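Local coordinates for serine-threonine phosphatase 2C (Toxoplasma gondii, PDB 2I44), which probably removes phosphate from phosphoserine and phosphothreonine in proteins, as a metal-dependent phosphatase of the PP2C family, and binds calcium ions here, at residues V76-S81 against K118-E123; G57-T62 against E69-L74. One frame throughout, in Å; residues are numbered along the deposited sequence.

Contact 1. Residues V76-S81 against K118-E123; sequences VPQLIS and KNADNE
Gln78 reaches from residues 76-81 across to Asn119, Ala120 and Glu123, joining the two long helices that lie together on one sheet of the PP2C alpha-beta sandwich. Residues 76-81 belong to helix 66-80, and helix 98-130 runs on past the contact. The axes of the two short helical segments come within 9.1 Å and run at 132° to each other, nearer antiparallel than parallel.

Nearly everything passes through the one glutamine. Its CB points toward helix 98-130. CG settles 3.8 Å from the CA of Ala120; the methyl CB of Ala120 is 4.0 Å from the same CG. Alanine suits this place because its small side chain lets the glutamine stem come down close to the helix backbone, while Phe233 packs against it as well. At CG the chain bends (chi2 -64°), which turns the amide along the helix surface rather than into it. CD then stands between Asn119 CB and the carboxylate of Glu123. OE1 touches the CB of Asn119 at 3.2 Å, a packing contact with an aliphatic carbon, the two amide planes being turned 51° apart.

NE2 ends the path as a donor to Glu123. The acceptor arrives because Glu123 extends its chain, with CG anti to the backbone N, and so brings a carboxylate to the amide one helical turn beyond Asn119. A neutral amide can thus offer its N-H to a charged oxygen while its CG packs on Ala120. The bond from Gln78 NE2 to Glu123 OE1 measures 2.6 Å and is moderately bent, with an N-H...O angle of 151°; Glu123 OE1 is met nearly along its C-O axis and lies in the amide plane of Gln78.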
# COMPACT_ATOMS: atom_id res chain seq x y z
N VAL A 76 5.21 11.14 -0.91
CA VAL A 76 6.62 11.48 -0.84
C VAL A 76 6.82 12.89 -0.25
O VAL A 76 7.63 13.07 0.66
CB VAL A 76 7.31 11.32 -2.22
CG1 VAL A 76 8.73 11.86 -2.17
CG2 VAL A 76 7.35 9.85 -2.59
N PRO A 77 6.08 13.89 -0.75
CA PRO A 77 6.26 15.24 -0.20
C PRO A 77 5.98 15.28 1.31
O PRO A 77 6.75 15.88 2.08
CB PRO A 77 5.27 16.08 -1.00
CG PRO A 77 5.28 15.38 -2.33
CD PRO A 77 5.20 13.93 -1.93
N GLN A 78 4.90 14.65 1.74
CA GLN A 78 4.56 14.63 3.16
C GLN A 78 5.61 13.87 3.97
O GLN A 78 5.95 14.26 5.08
CB GLN A 78 3.19 14.00 3.38
CG GLN A 78 2.01 14.88 2.99
CD GLN A 78 1.90 16.14 3.85
OE1 GLN A 78 2.53 16.24 4.90
NE2 GLN A 78 1.08 17.09 3.41
N LEU A 79 6.12 12.78 3.40
CA LEU A 79 7.12 11.97 4.09
C LEU A 79 8.36 12.78 4.43
O LEU A 79 8.76 12.87 5.59
CB LEU A 79 7.53 10.77 3.23
CG LEU A 79 8.72 9.97 3.75
CD1 LEU A 79 8.38 9.34 5.09
CD2 LEU A 79 9.09 8.89 2.74
N ILE A 80 8.97 13.39 3.41
CA ILE A 80 10.19 14.15 3.63
C ILE A 80 10.00 15.49 4.34
O ILE A 80 10.98 16.11 4.75
CB ILE A 80 10.95 14.35 2.29
CG1 ILE A 80 10.14 15.21 1.34
CG2 ILE A 80 11.23 12.99 1.66
CD1 ILE A 80 10.79 15.37 -0.02
N SER A 81 8.76 15.94 4.50
CA SER A 81 8.50 17.20 5.20
C SER A 81 8.40 16.89 6.68
O SER A 81 8.31 17.79 7.52
CB SER A 81 7.19 17.82 4.73
OG SER A 81 7.25 18.17 3.35
N LYS A 118 -0.78 10.09 8.31
CA LYS A 118 -1.71 11.04 8.89
C LYS A 118 -1.72 12.41 8.21
O LYS A 118 -2.78 12.98 8.00
CB LYS A 118 -1.44 11.19 10.39
CG LYS A 118 -1.75 9.92 11.17
CD LYS A 118 -1.18 9.97 12.58
CE LYS A 118 -1.50 8.71 13.35
NZ LYS A 118 -0.67 8.57 14.57
N ASN A 119 -0.54 12.91 7.84
CA ASN A 119 -0.47 14.21 7.18
C ASN A 119 -0.97 14.14 5.74
O ASN A 119 -1.64 15.06 5.26
CB ASN A 119 0.95 14.77 7.22
CG ASN A 119 1.38 15.14 8.63
OD1 ASN A 119 0.55 15.51 9.46
ND2 ASN A 119 2.68 15.06 8.90
N ALA A 120 -0.65 13.05 5.06
CA ALA A 120 -1.11 12.89 3.69
C ALA A 120 -2.62 12.73 3.68
O ALA A 120 -3.30 13.19 2.77
CB ALA A 120 -0.45 11.69 3.05
N ASP A 121 -3.17 12.08 4.71
CA ASP A 121 -4.62 11.91 4.73
C ASP A 121 -5.34 13.20 5.06
O ASP A 121 -6.40 13.48 4.51
CB ASP A 121 -5.05 10.81 5.70
CG ASP A 121 -6.51 10.43 5.51
OD1 ASP A 121 -6.89 10.11 4.36
OD2 ASP A 121 -7.28 10.45 6.49
N ASN A 122 -4.78 13.99 5.97
CA ASN A 122 -5.41 15.26 6.32
C ASN A 122 -5.50 16.13 5.08
O ASN A 122 -6.54 16.72 4.80
CB ASN A 122 -4.62 16.00 7.41
CG ASN A 122 -4.68 15.30 8.75
OD1 ASN A 122 -5.62 14.54 9.02
ND2 ASN A 122 -3.70 15.56 9.60
N GLU A 123 -4.42 16.18 4.31
CA GLU A 123 -4.39 16.99 3.11
C GLU A 123 -5.37 16.45 2.06
O GLU A 123 -6.07 17.22 1.40
CB GLU A 123 -2.98 17.03 2.52
CG GLU A 123 -2.79 18.14 1.50
CD GLU A 123 -1.47 18.04 0.78
OE1 GLU A 123 -0.51 17.50 1.37
OE2 GLU A 123 -1.39 18.52 -0.37

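Contact 2. Residues G57-T62 against E69-L74; sequences GVFDGT and ENVKDL. With CA (calcium ion), chain E; CA (calcium ion), chain D.
Apolar packing of Phe59 on Val71 and Lys72 joins strand residues 57-62 to helix residues 69-74, on the side of the strand facing the helices of the PP2C sandwich. The main touch is a CH-pi contact: Val71 CG1 stands over one face of the Phe59 ring, 4.0 Å from its centroid and 21° off the normal, displaced toward the rim near CD1. A branched valine suits the spot, since one methyl can cover the ring while the residue stays within the helix. Lys72 meets the ring obliquely through its backbone and first methylene, with CA 3.8 Å from Phe59 CE2. Beyond CG the extended chain leads away, so the aliphatic base packs while the ammonium stays clear of the ring.

The charged contact lies within the helix. Lys72 NZ forms a salt bridge with Glu69 OE1, its hydrogen bond long and weak at 3.3 Å, and the same carboxylate oxygen is also paired with Arg39.

Metal bonds occupy the strand just past Phe59. In Asp60, CG lies anti to the backbone N (chi1 -173°), which carries the carboxylate out to two calcium ions: OD1 binds the chain E ion and OD2 the chain D ion, each at 2.2 Å, and water 2 bridges the pair. The carbonyl oxygen of Gly61 adds a further bond to the chain E ion, at 2.2 Å. Asp266 and Asp311 help complete the site of the chain D ion. This two-metal arrangement is characteristic of PP2C active sites.

Strand 53-62 runs between strands 38-43 and 137-146, which pair with it through Arg39 and Thr139 among others; helix 66-80 lies over it, with Val71 in turn resting on Leu124 of helix 98-130.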
# COMPACT_ATOMS: atom_id res chain seq x y z
N GLY A 57 5.15 2.58 -3.31
CA GLY A 57 3.76 2.68 -2.90
C GLY A 57 2.77 2.26 -3.98
O GLY A 57 2.94 2.57 -5.15
N VAL A 58 1.74 1.53 -3.57
CA VAL A 58 0.70 1.08 -4.47
C VAL A 58 -0.62 1.43 -3.80
O VAL A 58 -0.77 1.27 -2.58
CB VAL A 58 0.78 -0.45 -4.71
CG1 VAL A 58 -0.41 -0.92 -5.53
CG2 VAL A 58 2.08 -0.79 -5.43
N PHE A 59 -1.59 1.91 -4.57
CA PHE A 59 -2.86 2.34 -3.99
C PHE A 59 -4.10 1.82 -4.71
O PHE A 59 -4.28 2.07 -5.90
CB PHE A 59 -2.89 3.87 -3.97
CG PHE A 59 -1.61 4.49 -3.49
CD1 PHE A 59 -1.33 4.60 -2.13
CD2 PHE A 59 -0.65 4.93 -4.41
CE1 PHE A 59 -0.12 5.12 -1.69
CE2 PHE A 59 0.56 5.46 -3.97
CZ PHE A 59 0.83 5.56 -2.61
N ASP A 60 -4.95 1.11 -3.98
CA ASP A 60 -6.19 0.58 -4.56
C ASP A 60 -7.35 1.53 -4.24
O ASP A 60 -7.89 1.53 -3.13
CB ASP A 60 -6.50 -0.82 -4.00
CG ASP A 60 -7.68 -1.50 -4.70
OD1 ASP A 60 -8.38 -0.84 -5.50
OD2 ASP A 60 -7.91 -2.71 -4.43
N GLY A 61 -7.73 2.34 -5.23
CA GLY A 61 -8.82 3.26 -5.02
C GLY A 61 -10.18 2.60 -5.19
O GLY A 61 -10.29 1.53 -5.80
N THR A 62 -11.20 3.24 -4.64
CA THR A 62 -12.57 2.74 -4.74
C THR A 62 -13.52 3.95 -4.67
O THR A 62 -13.23 4.93 -3.98
CB THR A 62 -12.90 1.73 -3.63
OG1 THR A 62 -14.26 1.31 -3.75
CG2 THR A 62 -12.71 2.36 -2.27
N GLU A 69 -5.65 8.62 -7.10
CA GLU A 69 -4.98 9.50 -8.05
C GLU A 69 -4.21 10.63 -7.37
O GLU A 69 -3.11 10.99 -7.81
CB GLU A 69 -6.01 10.08 -9.02
CG GLU A 69 -5.50 11.19 -9.93
CD GLU A 69 -4.32 10.79 -10.81
OE1 GLU A 69 -4.01 9.58 -10.93
OE2 GLU A 69 -3.70 11.71 -11.40
N ASN A 70 -4.78 11.17 -6.31
CA ASN A 70 -4.15 12.26 -5.58
C ASN A 70 -3.17 11.83 -4.49
O ASN A 70 -2.04 12.32 -4.44
CB ASN A 70 -5.22 13.17 -4.99
CG ASN A 70 -5.88 14.04 -6.05
OD1 ASN A 70 -5.32 15.05 -6.46
ND2 ASN A 70 -7.05 13.62 -6.52
N VAL A 71 -3.61 10.93 -3.61
CA VAL A 71 -2.74 10.50 -2.52
C VAL A 71 -1.37 10.06 -3.01
O VAL A 71 -0.38 10.20 -2.30
CB VAL A 71 -3.39 9.35 -1.68
CG1 VAL A 71 -3.04 7.99 -2.27
CG2 VAL A 71 -2.96 9.45 -0.23
N LYS A 72 -1.31 9.54 -4.24
CA LYS A 72 -0.04 9.07 -4.79
C LYS A 72 1.00 10.18 -4.93
O LYS A 72 2.20 9.91 -4.91
CB LYS A 72 -0.26 8.43 -6.16
CG LYS A 72 -0.22 9.43 -7.29
CD LYS A 72 -0.46 8.80 -8.63
CE LYS A 72 -0.41 9.85 -9.72
NZ LYS A 72 -0.75 9.28 -11.04
N ASP A 73 0.54 11.42 -5.10
CA ASP A 73 1.45 12.55 -5.26
C ASP A 73 1.67 13.27 -3.93
O ASP A 73 2.44 14.22 -3.85
CB ASP A 73 0.90 13.55 -6.29
CG ASP A 73 0.56 12.90 -7.63
OD1 ASP A 73 1.43 12.22 -8.22
OD2 ASP A 73 -0.58 13.09 -8.10
N LEU A 74 0.99 12.81 -2.88
CA LEU A 74 1.12 13.44 -1.57
C LEU A 74 2.06 12.72 -0.61
O LEU A 74 2.64 13.35 0.28
CB LEU A 74 -0.25 13.56 -0.91
CG LEU A 74 -1.34 14.35 -1.65
CD1 LEU A 74 -2.63 14.32 -0.83
CD2 LEU A 74 -0.88 15.78 -1.89
CA CA E . -10.36 -0.57 -6.43
CA CA D . -9.16 -3.85 -5.88
O HOH W 1 -7.31 -3.59 -7.25
O HOH W 2 -10.38 -2.57 -7.02
O HOH W 3 -10.34 -3.96 -4.35
O HOH W 4 -11.45 -1.40 -4.56
O HOH W 5 -11.96 0.16 -7.87

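Overall arrangement
From the N terminus the chain passes through several earlier strands, among them 38-43, before strand 53-62 brings it to the calcium site; it then turns through a short connection into helix 66-80, where contact 2 closes that local loop. The same helix continues to residues 76-81. Contact 1 opens there and closes a longer, mostly helical excursion, by way of helix 83-92, when helix 98-130 returns. The two loops follow in series and neither nests nor crosses, but they share helix 66-80, which thereby ties the metal-bearing strand to the outer helix. Their centres lie 12 Å apart, and they touch directly where Leu74 packs against Glu123 and Ala120.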